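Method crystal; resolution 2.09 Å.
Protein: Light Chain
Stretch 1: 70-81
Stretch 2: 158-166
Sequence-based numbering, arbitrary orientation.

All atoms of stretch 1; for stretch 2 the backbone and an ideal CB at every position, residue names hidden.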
ATOM      1  N   GLY A  70     -38.257  -3.945 -11.205  1.00111.55           N
ATOM      2  CA  GLY A  70     -38.561  -2.693 -10.536  1.00103.23           C
ATOM      3  C   GLY A  70     -37.433  -2.173  -9.663  1.00 96.88           C
ATOM      4  O   GLY A  70     -37.170  -0.972  -9.618  1.00 99.11           O
ATOM      5  N   SER A  71     -36.776  -3.087  -8.957  1.00 80.36           N
ATOM      6  CA  SER A  71     -35.776  -2.731  -7.956  1.00 65.52           C
ATOM      7  C   SER A  71     -34.521  -2.038  -8.493  1.00 53.44           C
ATOM      8  O   SER A  71     -34.004  -2.381  -9.555  1.00 52.59           O
ATOM      9  CB  SER A  71     -35.374  -3.970  -7.149  1.00 61.11           C
ATOM     10  OG  SER A  71     -34.425  -3.643  -6.149  1.00 62.75           O
ATOM     11  N   ASP A  72     -34.046  -1.063  -7.723  1.00 45.63           N
ATOM     12  CA  ASP A  72     -32.765  -0.395  -7.949  1.00 55.68           C
ATOM     13  C   ASP A  72     -31.545  -1.271  -7.633  1.00 56.14           C
ATOM     14  O   ASP A  72     -30.412  -0.858  -7.891  1.00 56.08           O
ATOM     15  CB  ASP A  72     -32.696   0.901  -7.150  1.00 59.62           C
ATOM     16  CG  ASP A  72     -33.425   2.045  -7.846  1.00 74.48           C
ATOM     17  OD1 ASP A  72     -33.558   2.001  -9.094  1.00 79.10           O
ATOM     18  OD2 ASP A  72     -33.873   2.979  -7.146  1.00 79.75           O
ATOM     19  N   GLY A  73     -31.767  -2.475  -7.102  1.00 48.41           N
ATOM     20  CA  GLY A  73     -30.654  -3.334  -6.699  1.00 49.90           C
ATOM     21  C   GLY A  73     -30.135  -4.328  -7.733  1.00 45.67           C
ATOM     22  O   GLY A  73     -30.467  -4.256  -8.910  1.00 47.04           O
ATOM     23  N   TYR A  74     -29.303  -5.265  -7.286  1.00 36.58           N
ATOM     24  CA  TYR A  74     -28.770  -6.291  -8.170  1.00 30.96           C
ATOM     25  C   TYR A  74     -28.665  -7.621  -7.410  1.00 37.45           C
ATOM     26  O   TYR A  74     -28.229  -7.658  -6.260  1.00 36.97           O
ATOM     27  CB  TYR A  74     -27.397  -5.869  -8.729  1.00 33.25           C
ATOM     28  CG  TYR A  74     -26.832  -6.874  -9.692  1.00 36.53           C
ATOM     29  CD1 TYR A  74     -27.370  -7.016 -10.962  1.00 37.37           C
ATOM     30  CD2 TYR A  74     -25.796  -7.722  -9.318  1.00 31.32           C
ATOM     31  CE1 TYR A  74     -26.876  -7.956 -11.848  1.00 37.18           C
ATOM     32  CE2 TYR A  74     -25.293  -8.673 -10.199  1.00 32.57           C
ATOM     33  CZ  TYR A  74     -25.846  -8.779 -11.470  1.00 39.10           C
ATOM     34  OH  TYR A  74     -25.378  -9.720 -12.360  1.00 39.92           O
ATOM     35  N   PHE A  75     -29.021  -8.710  -8.079  1.00 33.66           N
ATOM     36  CA  PHE A  75     -29.143 -10.007  -7.436  1.00 32.86           C
ATOM     37  C   PHE A  75     -28.357 -11.064  -8.178  1.00 30.44           C
ATOM     38  O   PHE A  75     -28.370 -11.097  -9.395  1.00 35.90           O
ATOM     39  CB  PHE A  75     -30.619 -10.412  -7.350  1.00 36.84           C
ATOM     40  CG  PHE A  75     -31.437  -9.486  -6.509  1.00 39.98           C
ATOM     41  CD1 PHE A  75     -31.653  -9.768  -5.162  1.00 37.36           C
ATOM     42  CD2 PHE A  75     -31.950  -8.309  -7.042  1.00 38.53           C
ATOM     43  CE1 PHE A  75     -32.379  -8.913  -4.371  1.00 34.02           C
ATOM     44  CE2 PHE A  75     -32.680  -7.434  -6.250  1.00 40.23           C
ATOM     45  CZ  PHE A  75     -32.889  -7.737  -4.907  1.00 37.04           C
ATOM     46  N   ASP A  76     -27.666 -11.913  -7.428  1.00 29.72           N
ATOM     47  CA  ASP A  76     -26.949 -13.063  -7.980  1.00 30.70           C
ATOM     48  C   ASP A  76     -26.666 -14.072  -6.860  1.00 33.16           C
ATOM     49  O   ASP A  76     -25.816 -13.837  -5.995  1.00 37.66           O
ATOM     50  CB  ASP A  76     -25.652 -12.618  -8.655  1.00 34.01           C
ATOM     51  CG  ASP A  76     -24.933 -13.754  -9.356  1.00 36.98           C
ATOM     52  OD1 ASP A  76     -25.240 -14.946  -9.081  1.00 38.40           O
ATOM     53  OD2 ASP A  76     -24.047 -13.447 -10.190  1.00 39.53           O
ATOM     54  N   PRO A  77     -27.378 -15.206  -6.876  1.00 40.47           N
ATOM     55  CA  PRO A  77     -27.292 -16.188  -5.795  1.00 39.80           C
ATOM     56  C   PRO A  77     -25.922 -16.831  -5.729  1.00 34.48           C
ATOM     57  O   PRO A  77     -25.613 -17.449  -4.730  1.00 37.18           O
ATOM     58  CB  PRO A  77     -28.360 -17.231  -6.161  1.00 38.81           C
ATOM     59  CG  PRO A  77     -29.165 -16.607  -7.245  1.00 44.55           C
ATOM     60  CD  PRO A  77     -28.285 -15.649  -7.945  1.00 39.16           C
ATOM     61  N   ASN A  78     -25.131 -16.714  -6.794  1.00 42.52           N
ATOM     62  CA  ASN A  78     -23.851 -17.408  -6.862  1.00 43.73           C
ATOM     63  C   ASN A  78     -22.656 -16.585  -6.377  1.00 39.71           C
ATOM     64  O   ASN A  78     -21.562 -17.119  -6.234  1.00 38.13           O
ATOM     65  CB  ASN A  78     -23.588 -17.883  -8.290  1.00 49.24           C
ATOM     66  CG  ASN A  78     -24.493 -19.016  -8.693  1.00 51.99           C
ATOM     67  OD1 ASN A  78     -24.734 -19.938  -7.917  1.00 57.05           O
ATOM     68  ND2 ASN A  78     -24.987 -18.968  -9.916  1.00 52.96           N
ATOM     69  N   TYR A  79     -22.858 -15.300  -6.098  1.00 39.43           N
ATOM     70  CA  TYR A  79     -21.770 -14.484  -5.557  1.00 34.35           C
ATOM     71  C   TYR A  79     -21.297 -15.079  -4.224  1.00 27.81           C
ATOM     72  O   TYR A  79     -22.121 -15.409  -3.369  1.00 28.36           O
ATOM     73  CB  TYR A  79     -22.214 -13.031  -5.355  1.00 35.02           C
ATOM     74  CG  TYR A  79     -21.091 -12.112  -4.928  1.00 34.54           C
ATOM     75  CD1 TYR A  79     -19.998 -11.926  -5.749  1.00 32.78           C
ATOM     76  CD2 TYR A  79     -21.126 -11.424  -3.707  1.00 28.04           C
ATOM     77  CE1 TYR A  79     -18.963 -11.090  -5.383  1.00 36.28           C
ATOM     78  CE2 TYR A  79     -20.084 -10.574  -3.330  1.00 29.00           C
ATOM     79  CZ  TYR A  79     -19.007 -10.425  -4.173  1.00 33.43           C
ATOM     80  OH  TYR A  79     -17.956  -9.604  -3.865  1.00 31.97           O
ATOM     81  N   LEU A  80     -19.977 -15.236  -4.090  1.00 28.39           N
ATOM     82  CA  LEU A  80     -19.293 -15.826  -2.928  1.00 30.74           C
ATOM     83  C   LEU A  80     -19.625 -17.303  -2.677  1.00 35.11           C
ATOM     84  O   LEU A  80     -19.519 -17.761  -1.554  1.00 34.83           O
ATOM     85  CB  LEU A  80     -19.568 -15.034  -1.643  1.00 29.97           C
ATOM     86  CG  LEU A  80     -19.041 -13.597  -1.543  1.00 29.17           C
ATOM     87  CD1 LEU A  80     -19.434 -12.994  -0.238  1.00 23.37           C
ATOM     88  CD2 LEU A  80     -17.530 -13.560  -1.678  1.00 31.70           C
ATOM     89  N   SER A  81     -19.965 -18.048  -3.720  1.00 36.75           N
ATOM     90  CA  SER A  81     -20.236 -19.479  -3.580  1.00 37.92           C
ATOM     91  C   SER A  81     -18.956 -20.322  -3.651  1.00 38.63           C
ATOM     92  O   SER A  81     -18.949 -21.458  -3.211  1.00 40.79           O
ATOM     93  CB  SER A  81     -21.237 -19.943  -4.640  1.00 41.78           C
ATOM     94  OG  SER A  81     -20.704 -19.818  -5.950  1.00 44.04           O
ATOM     95  N   UNK A 158     -19.793  -9.523   7.443  1.00 16.34           N
ATOM     96  CA  UNK A 158     -20.170 -10.540   6.459  1.00 19.25           C
ATOM     97  C   UNK A 158     -20.249  -9.958   5.041  1.00 23.45           C
ATOM     98  O   UNK A 158     -20.396  -8.752   4.868  1.00 21.69           O
ATOM     99  CB  UNK A 158     -21.513 -11.165   6.841  1.00 19.25           C
ATOM    100  N   UNK A 159     -20.262 -10.841   4.049  1.00 25.58           N
ATOM    101  CA  UNK A 159     -20.612 -10.481   2.678  1.00 25.30           C
ATOM    102  C   UNK A 159     -22.079 -10.110   2.581  1.00 26.13           C
ATOM    103  O   UNK A 159     -22.779 -10.140   3.573  1.00 24.83           O
ATOM    104  CB  UNK A 159     -20.294 -11.630   1.719  1.00 25.30           C
ATOM    105  N   UNK A 160     -22.545  -9.725   1.386  1.00 21.91           N
ATOM    106  CA  UNK A 160     -23.940  -9.281   1.269  1.00 23.73           C
ATOM    107  C   UNK A 160     -25.008 -10.342   1.484  1.00 27.94           C
ATOM    108  O   UNK A 160     -24.763 -11.549   1.312  1.00 20.16           O
ATOM    109  CB  UNK A 160     -24.148  -8.673  -0.120  1.00 23.73           C
ATOM    110  N   UNK A 161     -26.197  -9.860   1.835  1.00 24.61           N
ATOM    111  CA  UNK A 161     -27.414 -10.662   1.737  1.00 24.96           C
ATOM    112  C   UNK A 161     -27.885 -10.783   0.287  1.00 30.42           C
ATOM    113  O   UNK A 161     -27.059 -10.767  -0.639  1.00 27.87           O
ATOM    114  CB  UNK A 161     -28.521 -10.051   2.599  1.00 24.96           C
ATOM    115  N   UNK A 162     -29.211 -10.897   0.070  1.00 26.31           N
ATOM    116  CA  UNK A 162     -29.767 -11.066  -1.282  1.00 28.37           C
ATOM    117  C   UNK A 162     -29.383  -9.974  -2.269  1.00 29.22           C
ATOM    118  O   UNK A 162     -28.993 -10.311  -3.384  1.00 31.98           O
ATOM    119  CB  UNK A 162     -31.293 -11.132  -1.198  1.00 28.37           C
ATOM    120  N   UNK A 163     -29.527  -8.714  -1.876  1.00 27.27           N
ATOM    121  CA  UNK A 163     -29.197  -7.580  -2.751  1.00 30.57           C
ATOM    122  C   UNK A 163     -27.706  -7.246  -2.634  1.00 26.23           C
ATOM    123  O   UNK A 163     -27.261  -6.742  -1.600  1.00 28.30           O
ATOM    124  CB  UNK A 163     -30.047  -6.358  -2.397  1.00 30.57           C
ATOM    125  N   UNK A 164     -26.947  -7.534  -3.689  1.00 28.99           N
ATOM    126  CA  UNK A 164     -25.501  -7.303  -3.686  1.00 33.75           C
ATOM    127  C   UNK A 164     -25.109  -5.837  -3.575  1.00 32.00           C
ATOM    128  O   UNK A 164     -23.939  -5.560  -3.337  1.00 33.37           O
ATOM    129  CB  UNK A 164     -24.888  -7.887  -4.960  1.00 33.75           C
ATOM    130  N   UNK A 165     -26.063  -4.907  -3.729  1.00 26.68           N
ATOM    131  CA  UNK A 165     -25.745  -3.477  -3.631  1.00 26.49           C
ATOM    132  C   UNK A 165     -26.066  -2.891  -2.242  1.00 33.80           C
ATOM    133  O   UNK A 165     -25.715  -1.748  -1.945  1.00 36.31           O
ATOM    134  CB  UNK A 165     -26.516  -2.705  -4.704  1.00 26.49           C
ATOM    135  N   UNK A 166     -26.688  -3.679  -1.368  1.00 26.62           N
ATOM    136  CA  UNK A 166     -27.096  -3.175  -0.060  1.00 27.03           C
ATOM    137  C   UNK A 166     -26.055  -3.469   1.031  1.00 29.20           C
ATOM    138  O   UNK A 166     -25.766  -4.625   1.309  1.00 35.03           O
ATOM    139  CB  UNK A 166     -28.443  -3.786   0.331  1.00 27.03           C
TER

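Position 158 has nothing of stretch 1 within 5.5 Å of its ideal CB, so no preference arises; Trp 158 makes no contact.

At position 159 the ideal CB points toward stretch 1, 2.5 Å from Leu 80 CD1, a clash. Only a residue without a side chain fits: Gly 159, its CA 4.0 Å from Leu 80 CD1.

Position 160 also points toward stretch 1. The ring of Tyr 79 and the CD1 methyl of Leu 80 offer an apolar surface that a small or medium aliphatic residue, or proline, would suit. Pro 160 sets its CG 3.9 Å from Tyr 79 CD2, at the edge of that ring, and its CD 4.1 Å from Leu 80 CD1.

Position 161 is out of reach, and its phi/psi of -76/-149 is an uncommon pairing that glycine accepts readily; it is Gly 161.

At position 162 CA-to-CB runs sideways, and the ideal CB is 4.0 Å from Phe 75 CE1. Phi near -56° allows proline, although other compact apolar residues would do. Pro 162 places CB 4.1 Å from Phe 75 CE1, while its carbonyl O accepts a 2.6 Å hydrogen bond from water 1, which in turn accepts one from Asp 76 N at 2.9 Å, linking the two backbones.

Position 163 opens a type I turn and lies beside the free N-H of Tyr 74, which calls for an acceptor one atom beyond the reach of serine, such as Asp or Asn. In Asp 163, OD1 accepts from Tyr 74 N at 3.2 Å. The same oxygen accepts from the backbone N of position 165 at 2.9 Å, so one carboxylate both secures the turn and holds stretch 1. Its OD2 lies 3.4 Å from Gly 73 CA.

Position 164 points toward stretch 1 between Tyr 74, Asp 76 and Tyr 79, a setting for Leu, Ile or Met. Leu 164 covers the gap: CD1 is 3.8 Å from Tyr 74 CD2 and 3.9 Å from Asp 76 CB, and CD2 is 3.7 Å from Tyr 79 CD2. Its N donates to Tyr 74 O at 2.9 Å.

Position 165 faces Gly 73 and the backbone of Tyr 74, where a small residue such as Ser, Thr or Val would suit. In Thr 165, OG1 donates to Asp 163 OD1 at 2.6 Å, and CG2 packs 3.9 Å from Tyr 74 CB.

Position 166 is out of reach; Thr 166 closes the turn, its N bonded to Asp 163 O at 3.1 Å.

Stretch 2, residues 158-166: WGPGPDLTT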
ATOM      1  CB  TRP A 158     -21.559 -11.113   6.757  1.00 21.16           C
ATOM      2  CG  TRP A 158     -21.743 -11.744   8.066  1.00 21.67           C
ATOM      3  CD1 TRP A 158     -21.833 -11.128   9.267  1.00 22.47           C
ATOM      4  CD2 TRP A 158     -21.962 -13.145   8.305  1.00 17.78           C
ATOM      5  NE1 TRP A 158     -22.050 -12.069  10.257  1.00 25.50           N
ATOM      6  CE2 TRP A 158     -22.134 -13.305   9.686  1.00 20.50           C
ATOM      7  CE3 TRP A 158     -22.012 -14.259   7.480  1.00 22.58           C
ATOM      8  CZ2 TRP A 158     -22.391 -14.563  10.276  1.00 21.88           C
ATOM      9  CZ3 TRP A 158     -22.224 -15.514   8.059  1.00 20.42           C
ATOM     10  CH2 TRP A 158     -22.390 -15.647   9.447  1.00 22.52           C
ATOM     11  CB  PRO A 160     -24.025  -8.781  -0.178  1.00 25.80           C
ATOM     12  CG  PRO A 160     -22.955  -9.534  -0.888  1.00 25.86           C
ATOM     13  CD  PRO A 160     -21.828  -9.635   0.105  1.00 21.74           C
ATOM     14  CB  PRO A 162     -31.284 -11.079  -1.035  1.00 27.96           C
ATOM     15  CG  PRO A 162     -31.398 -11.762   0.303  1.00 27.13           C
ATOM     16  CD  PRO A 162     -30.224 -11.197   1.111  1.00 25.32           C
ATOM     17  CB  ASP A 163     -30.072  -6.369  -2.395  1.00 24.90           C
ATOM     18  CG  ASP A 163     -29.977  -5.230  -3.430  1.00 35.12           C
ATOM     19  OD1 ASP A 163     -28.944  -5.109  -4.145  1.00 31.19           O
ATOM     20  OD2 ASP A 163     -30.964  -4.464  -3.536  1.00 38.90           O
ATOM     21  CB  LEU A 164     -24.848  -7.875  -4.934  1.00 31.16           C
ATOM     22  CG  LEU A 164     -25.059  -9.353  -5.189  1.00 32.91           C
ATOM     23  CD1 LEU A 164     -24.337  -9.746  -6.435  1.00 37.05           C
ATOM     24  CD2 LEU A 164     -24.576 -10.173  -4.002  1.00 32.71           C
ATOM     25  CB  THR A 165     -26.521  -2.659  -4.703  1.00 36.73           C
ATOM     26  OG1 THR A 165     -27.914  -2.683  -4.395  1.00 34.68           O
ATOM     27  CG2 THR A 165     -26.350  -3.268  -6.085  1.00 35.11           C
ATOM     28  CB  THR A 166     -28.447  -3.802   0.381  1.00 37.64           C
ATOM     29  OG1 THR A 166     -29.424  -3.572  -0.620  1.00 33.77           O
ATOM     30  CG2 THR A 166     -28.935  -3.220   1.704  1.00 34.43           C
TER
HETATM   31  O   HOH W   1     -28.531 -12.485  -4.768  1.00 24.85           O
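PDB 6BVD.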